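Haloalkane dehalogenase (PDB 4MJ3) hydrolyses carbon–halogen bonds in haloalkanes, releasing halide and the corresponding alcohol, as an alpha/beta hydrolase of the haloalkane dehalogenase family. Local coordinates at residues 121-126 with 278-283; 116-121 with 140-145. All blocks are in the same frame, centred on the assembly; numbering follows the deposited sequence.

Overall arrangement
The two contacts share Cys121, at the end of strand 117-121, and their centres are about 14 Å apart. In interaction 2, strand 117-121 pairs in parallel with strand 140-145 inside the central sheet; the centre of this contact is about 12 Å from that of the chain. Interaction 1 begins where strand 117-121 ends: the chain turns sharply at Gln122 and Asp123 into helix 124-135. This contact, whose centre is about 7 Å from that of the chain, brings Asp123 to His280. It is probably the active site, as in other haloalkane dehalogenases; the putative nucleophile turn follows directly on a strand of interaction 2. Helix 124-135 links the strands of interaction 2, whereas helix 282-300 follows His280.

Interaction 1 (121-126 with 278-283); sequences CQDWGG and AGHFLQ
Asp123 and His280 both swing CG anti to the backbone N (chi1 -168° and -178°), and this brings Asp123 OD2 up to the NE2 edge of the imidazole, the two side chains crossing at about a right angle. His280 NE2 donates to the anti lone pair of Asp123 OD2 at 2.6 Å; the oxygen lies near the ring plane, although carboxylate and ring are turned 70° against each other. The second oxygen, OD1, accepts from Trp124 N at 2.6 Å and from Glu55 N, so two backbone amides grip it and help fix the rotation of the carboxylate. With His280 ND1 bonded to Asp250 OD2, the arrangement is consistent with the nucleophile-histidine-acid triad of haloalkane dehalogenases.

Beside this bond, Gln122 reaches across with its chain bent at CB-CG. Gln122 NE2 sits over one face of the His280 ring, toward its rim and 3.4 Å from His280 NE2, where the angle is too poor for a bond; it donates weakly to His280 O at 3.0 Å. Gln122 OE1 takes a long, weak but straight bond from Gln283 NE2 (3.3 Å), while Gln283 OE1 is buried without a partner. Leu282 CD2 packs against Gln122 CG at 3.9 Å.

The sharp turn after strand 117-121, with positive phi at Asp123, leads into helix 124-135 and fits a nucleophile elbow; across the contact, His280 lies just ahead of helix 282-300.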
loop_
_atom_site.group_PDB
_atom_site.type_symbol
_atom_site.label_atom_id
_atom_site.label_comp_id
_atom_site.label_asym_id
_atom_site.label_seq_id
_atom_site.Cartn_x
_atom_site.Cartn_y
_atom_site.Cartn_z
ATOM N N CYS A 121 -5.962 -1.180 -1.773
ATOM C CA CYS A 121 -4.679 -1.554 -1.190
ATOM C C CYS A 121 -3.998 -2.681 -1.959
ATOM O O CYS A 121 -4.660 -3.536 -2.517
ATOM C CB CYS A 121 -4.861 -1.911 0.279
ATOM S SG CYS A 121 -5.972 -3.312 0.631
ATOM N N GLN A 122 -2.666 -2.644 -1.941
ATOM C CA GLN A 122 -1.817 -3.578 -2.677
ATOM C C GLN A 122 -0.536 -3.786 -1.871
ATOM O O GLN A 122 -0.067 -2.848 -1.206
ATOM C CB GLN A 122 -1.506 -2.960 -4.046
ATOM C CG GLN A 122 -0.637 -3.783 -4.979
ATOM C CD GLN A 122 0.844 -3.383 -4.980
ATOM O OE1 GLN A 122 1.222 -2.333 -4.478
ATOM N NE2 GLN A 122 1.675 -4.227 -5.576
ATOM N N ASP A 123 0.026 -5.006 -1.915
ATOM C CA ASP A 123 1.304 -5.307 -1.242
ATOM C C ASP A 123 1.152 -4.882 0.245
ATOM O O ASP A 123 0.089 -5.109 0.862
ATOM C CB ASP A 123 2.437 -4.560 -2.010
ATOM C CG ASP A 123 3.854 -4.988 -1.625
ATOM O OD1 ASP A 123 4.390 -4.537 -0.582
ATOM O OD2 ASP A 123 4.478 -5.741 -2.414
ATOM N N TRP A 124 2.188 -4.255 0.819
ATOM C CA TRP A 124 2.138 -3.807 2.208
ATOM C C TRP A 124 1.055 -2.756 2.485
ATOM O O TRP A 124 0.630 -2.597 3.634
ATOM C CB TRP A 124 3.518 -3.301 2.662
ATOM C CG TRP A 124 4.354 -4.352 3.294
ATOM C CD1 TRP A 124 5.335 -5.075 2.696
ATOM C CD2 TRP A 124 4.274 -4.816 4.654
ATOM N NE1 TRP A 124 5.897 -5.929 3.602
ATOM C CE2 TRP A 124 5.253 -5.800 4.810
ATOM C CE3 TRP A 124 3.495 -4.456 5.757
ATOM C CZ2 TRP A 124 5.461 -6.466 6.022
ATOM C CZ3 TRP A 124 3.692 -5.123 6.956
ATOM C CH2 TRP A 124 4.677 -6.108 7.076
ATOM N N GLY A 125 0.584 -2.059 1.440
ATOM C CA GLY A 125 -0.571 -1.183 1.586
ATOM C C GLY A 125 -1.760 -1.941 2.162
ATOM O O GLY A 125 -2.509 -1.407 2.982
ATOM N N GLY A 126 -1.914 -3.196 1.755
ATOM C CA GLY A 126 -2.956 -4.060 2.296
ATOM C C GLY A 126 -2.580 -4.776 3.586
ATOM O O GLY A 126 -3.442 -4.982 4.446
ATOM N N ALA A 278 -1.475 -8.105 -15.993
ATOM C CA ALA A 278 -0.782 -7.281 -15.024
ATOM C C ALA A 278 -0.031 -8.123 -14.006
ATOM O O ALA A 278 -0.520 -9.159 -13.566
ATOM C CB ALA A 278 -1.753 -6.331 -14.329
ATOM N N GLY A 279 1.138 -7.636 -13.636
ATOM C CA GLY A 279 1.970 -8.294 -12.634
ATOM C C GLY A 279 1.645 -7.833 -11.232
ATOM O O GLY A 279 0.581 -7.268 -10.958
ATOM N N HIS A 280 2.582 -8.064 -10.318
ATOM C CA HIS A 280 2.416 -7.654 -8.937
ATOM C C HIS A 280 2.038 -6.181 -8.773
ATOM O O HIS A 280 1.086 -5.845 -8.072
ATOM C CB HIS A 280 3.706 -7.934 -8.182
ATOM C CG HIS A 280 3.636 -7.586 -6.739
ATOM N ND1 HIS A 280 2.824 -8.255 -5.851
ATOM C CD2 HIS A 280 4.281 -6.634 -6.017
ATOM C CE1 HIS A 280 2.962 -7.724 -4.650
ATOM N NE2 HIS A 280 3.826 -6.730 -4.729
ATOM N N PHE A 281 2.784 -5.301 -9.438
ATOM C CA PHE A 281 2.532 -3.864 -9.404
ATOM C C PHE A 281 1.509 -3.529 -10.472
ATOM O O PHE A 281 1.796 -2.869 -11.474
ATOM C CB PHE A 281 3.831 -3.074 -9.575
ATOM C CG PHE A 281 4.796 -3.289 -8.461
ATOM C CD1 PHE A 281 4.621 -2.640 -7.243
ATOM C CD2 PHE A 281 5.840 -4.158 -8.595
ATOM C CE1 PHE A 281 5.483 -2.836 -6.183
ATOM C CE2 PHE A 281 6.718 -4.382 -7.542
ATOM C CZ PHE A 281 6.552 -3.701 -6.339
ATOM N N LEU A 282 0.286 -4.005 -10.237
ATOM C CA LEU A 282 -0.737 -3.964 -11.273
ATOM C C LEU A 282 -1.141 -2.527 -11.644
ATOM O O LEU A 282 -1.666 -2.297 -12.729
ATOM C CB LEU A 282 -1.961 -4.786 -10.872
ATOM C CG LEU A 282 -2.982 -4.225 -9.883
ATOM C CD1 LEU A 282 -4.172 -5.183 -9.827
ATOM C CD2 LEU A 282 -2.394 -4.062 -8.483
ATOM N N GLN A 283 -0.886 -1.586 -10.742
ATOM C CA GLN A 283 -1.190 -0.178 -10.988
ATOM C C GLN A 283 -0.307 0.401 -12.094
ATOM O O GLN A 283 -0.694 1.377 -12.733
ATOM C CB GLN A 283 -1.035 0.663 -9.713
ATOM C CG GLN A 283 -1.708 0.080 -8.475
ATOM C CD GLN A 283 -0.760 -0.721 -7.605
ATOM O OE1 GLN A 283 0.076 -1.480 -8.109
ATOM N NE2 GLN A 283 -0.892 -0.572 -6.287
#

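Interaction 2 (116-121 with 140-145); sequences DVTLVC and FARVVA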
loop_
_atom_site.group_PDB
_atom_site.type_symbol
_atom_site.label_atom_id
_atom_site.label_comp_id
_atom_site.label_asym_id
_atom_site.label_seq_id
_atom_site.Cartn_x
_atom_site.Cartn_y
_atom_site.Cartn_z
ATOM N N ASP A 116 -15.580 7.397 6.227
ATOM C CA ASP A 116 -16.351 6.583 5.287
ATOM C C ASP A 116 -15.506 6.248 4.060
ATOM O O ASP A 116 -15.890 6.474 2.912
ATOM C CB ASP A 116 -17.650 7.299 4.895
ATOM C CG ASP A 116 -18.551 7.545 6.084
ATOM O OD1 ASP A 116 -18.798 6.589 6.851
ATOM O OD2 ASP A 116 -19.001 8.693 6.272
ATOM N N VAL A 117 -14.352 5.662 4.341
ATOM C CA VAL A 117 -13.299 5.474 3.364
ATOM C C VAL A 117 -13.498 4.231 2.499
ATOM O O VAL A 117 -13.885 3.180 3.012
ATOM C CB VAL A 117 -11.950 5.345 4.119
ATOM C CG1 VAL A 117 -10.832 4.950 3.196
ATOM C CG2 VAL A 117 -11.652 6.651 4.825
ATOM N N THR A 118 -13.218 4.364 1.198
ATOM C CA THR A 118 -13.057 3.211 0.307
ATOM C C THR A 118 -11.558 2.937 0.167
ATOM O O THR A 118 -10.831 3.674 -0.498
ATOM C CB THR A 118 -13.737 3.435 -1.050
ATOM O OG1 THR A 118 -15.152 3.545 -0.845
ATOM C CG2 THR A 118 -13.470 2.274 -2.012
ATOM N N LEU A 119 -11.104 1.887 0.847
ATOM C CA LEU A 119 -9.698 1.520 0.809
ATOM C C LEU A 119 -9.385 0.770 -0.470
ATOM O O LEU A 119 -10.072 -0.193 -0.826
ATOM C CB LEU A 119 -9.357 0.647 2.009
ATOM C CG LEU A 119 -7.934 0.097 2.080
ATOM C CD1 LEU A 119 -6.918 1.220 2.213
ATOM C CD2 LEU A 119 -7.818 -0.861 3.265
ATOM N N VAL A 120 -8.315 1.184 -1.140
ATOM C CA VAL A 120 -7.745 0.406 -2.235
ATOM C C VAL A 120 -6.304 0.101 -1.828
ATOM O O VAL A 120 -5.513 1.010 -1.564
ATOM C CB VAL A 120 -7.749 1.176 -3.541
ATOM C CG1 VAL A 120 -7.070 0.364 -4.640
ATOM C CG2 VAL A 120 -9.181 1.565 -3.916
ATOM N N CYS A 121 -5.962 -1.180 -1.773
ATOM C CA CYS A 121 -4.679 -1.554 -1.190
ATOM C C CYS A 121 -3.998 -2.681 -1.959
ATOM O O CYS A 121 -4.660 -3.536 -2.517
ATOM C CB CYS A 121 -4.861 -1.911 0.279
ATOM S SG CYS A 121 -5.972 -3.312 0.631
ATOM N N PHE A 140 -14.234 2.443 7.520
ATOM C CA PHE A 140 -14.186 1.983 6.124
ATOM C C PHE A 140 -15.558 1.616 5.579
ATOM O O PHE A 140 -16.205 0.696 6.074
ATOM C CB PHE A 140 -13.214 0.807 6.007
ATOM C CG PHE A 140 -11.817 1.172 6.406
ATOM C CD1 PHE A 140 -10.949 1.757 5.493
ATOM C CD2 PHE A 140 -11.394 1.020 7.722
ATOM C CE1 PHE A 140 -9.673 2.132 5.868
ATOM C CE2 PHE A 140 -10.121 1.393 8.107
ATOM C CZ PHE A 140 -9.256 1.958 7.183
ATOM N N ALA A 141 -16.009 2.367 4.571
ATOM C CA ALA A 141 -17.270 2.084 3.915
ATOM C C ALA A 141 -17.157 0.861 2.996
ATOM O O ALA A 141 -18.122 0.087 2.873
ATOM C CB ALA A 141 -17.731 3.296 3.112
ATOM N N ARG A 142 -16.013 0.734 2.320
ATOM C CA ARG A 142 -15.781 -0.344 1.337
ATOM C C ARG A 142 -14.290 -0.649 1.273
ATOM O O ARG A 142 -13.466 0.188 1.664
ATOM C CB ARG A 142 -16.222 0.055 -0.058
ATOM C CG ARG A 142 -17.574 0.748 -0.152
ATOM C CD ARG A 142 -17.868 1.115 -1.575
ATOM N NE ARG A 142 -19.029 1.983 -1.692
ATOM C CZ ARG A 142 -19.014 3.312 -1.553
ATOM N NH1 ARG A 142 -17.897 3.992 -1.255
ATOM N NH2 ARG A 142 -20.151 3.978 -1.667
ATOM N N VAL A 143 -13.958 -1.837 0.768
ATOM C CA VAL A 143 -12.558 -2.256 0.628
ATOM C C VAL A 143 -12.333 -2.922 -0.732
ATOM O O VAL A 143 -13.137 -3.760 -1.156
ATOM C CB VAL A 143 -12.159 -3.238 1.750
ATOM C CG1 VAL A 143 -10.727 -3.699 1.546
ATOM C CG2 VAL A 143 -12.348 -2.597 3.118
ATOM N N VAL A 144 -11.270 -2.509 -1.415
ATOM C CA VAL A 144 -10.775 -3.168 -2.623
ATOM C C VAL A 144 -9.388 -3.712 -2.299
ATOM O O VAL A 144 -8.486 -2.954 -1.941
ATOM C CB VAL A 144 -10.681 -2.189 -3.807
ATOM C CG1 VAL A 144 -10.153 -2.913 -5.041
ATOM C CG2 VAL A 144 -12.030 -1.573 -4.057
ATOM N N ALA A 145 -9.234 -5.026 -2.404
ATOM C CA ALA A 145 -7.945 -5.679 -2.199
ATOM C C ALA A 145 -7.402 -6.124 -3.538
ATOM O O ALA A 145 -8.083 -6.829 -4.288
ATOM C CB ALA A 145 -8.102 -6.875 -1.273
#
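Phe140, projecting from the same face of the sheet as Val117 and Leu119, presses the CD1 corner of its ring into the notch between them, touching Val117 CG1 at 3.9 Å and Leu119 CB at 4.0 Å. Further along that face, Val143 CG1 only just reaches Leu119 CD2, and Cys121 SG leans back over the peptide oxygen of Val144. Helix 124-135 packs on part of this face, Val133 meeting Leu119, Phe140 and Val143, and Leu130 also meeting Val143.

That helix is the crossover of a beta-alpha-beta unit whose two parallel strands stand side by side in the central sheet of the alpha/beta hydrolase fold. Val144 N donates to Leu119 O at 2.7 Å, and Leu119 N and Cys121 N return bonds to Arg142 O and Val144 O. Between Val117 and Thr118 a beta bulge shifts the pairing by one: Val117 O receives weak bonds from Ala141 N and Arg142 N, and the extra residue, Ala141, sets its CB 3.7 Å from Asp116 O.

On the face of Thr118 and Val120, the Arg142 chain runs past the Thr118 hydroxyl. Thr118 OG1 nestles against CB, CG and CD of Arg142, then accepts from Arg142 NH1 at 2.8 Å, lying almost exactly in the guanidinium plane. The turn of the guanidinium at its last torsion (chi4 84°) brings NH1 round to the oxygen, while NH2 forms a salt bridge with Glu47. Further along the same face, Val120 CG2 abuts Val144 CB at 4.0 Å, and Phe297 of helix 282-300 lies against both Arg142 and Val144.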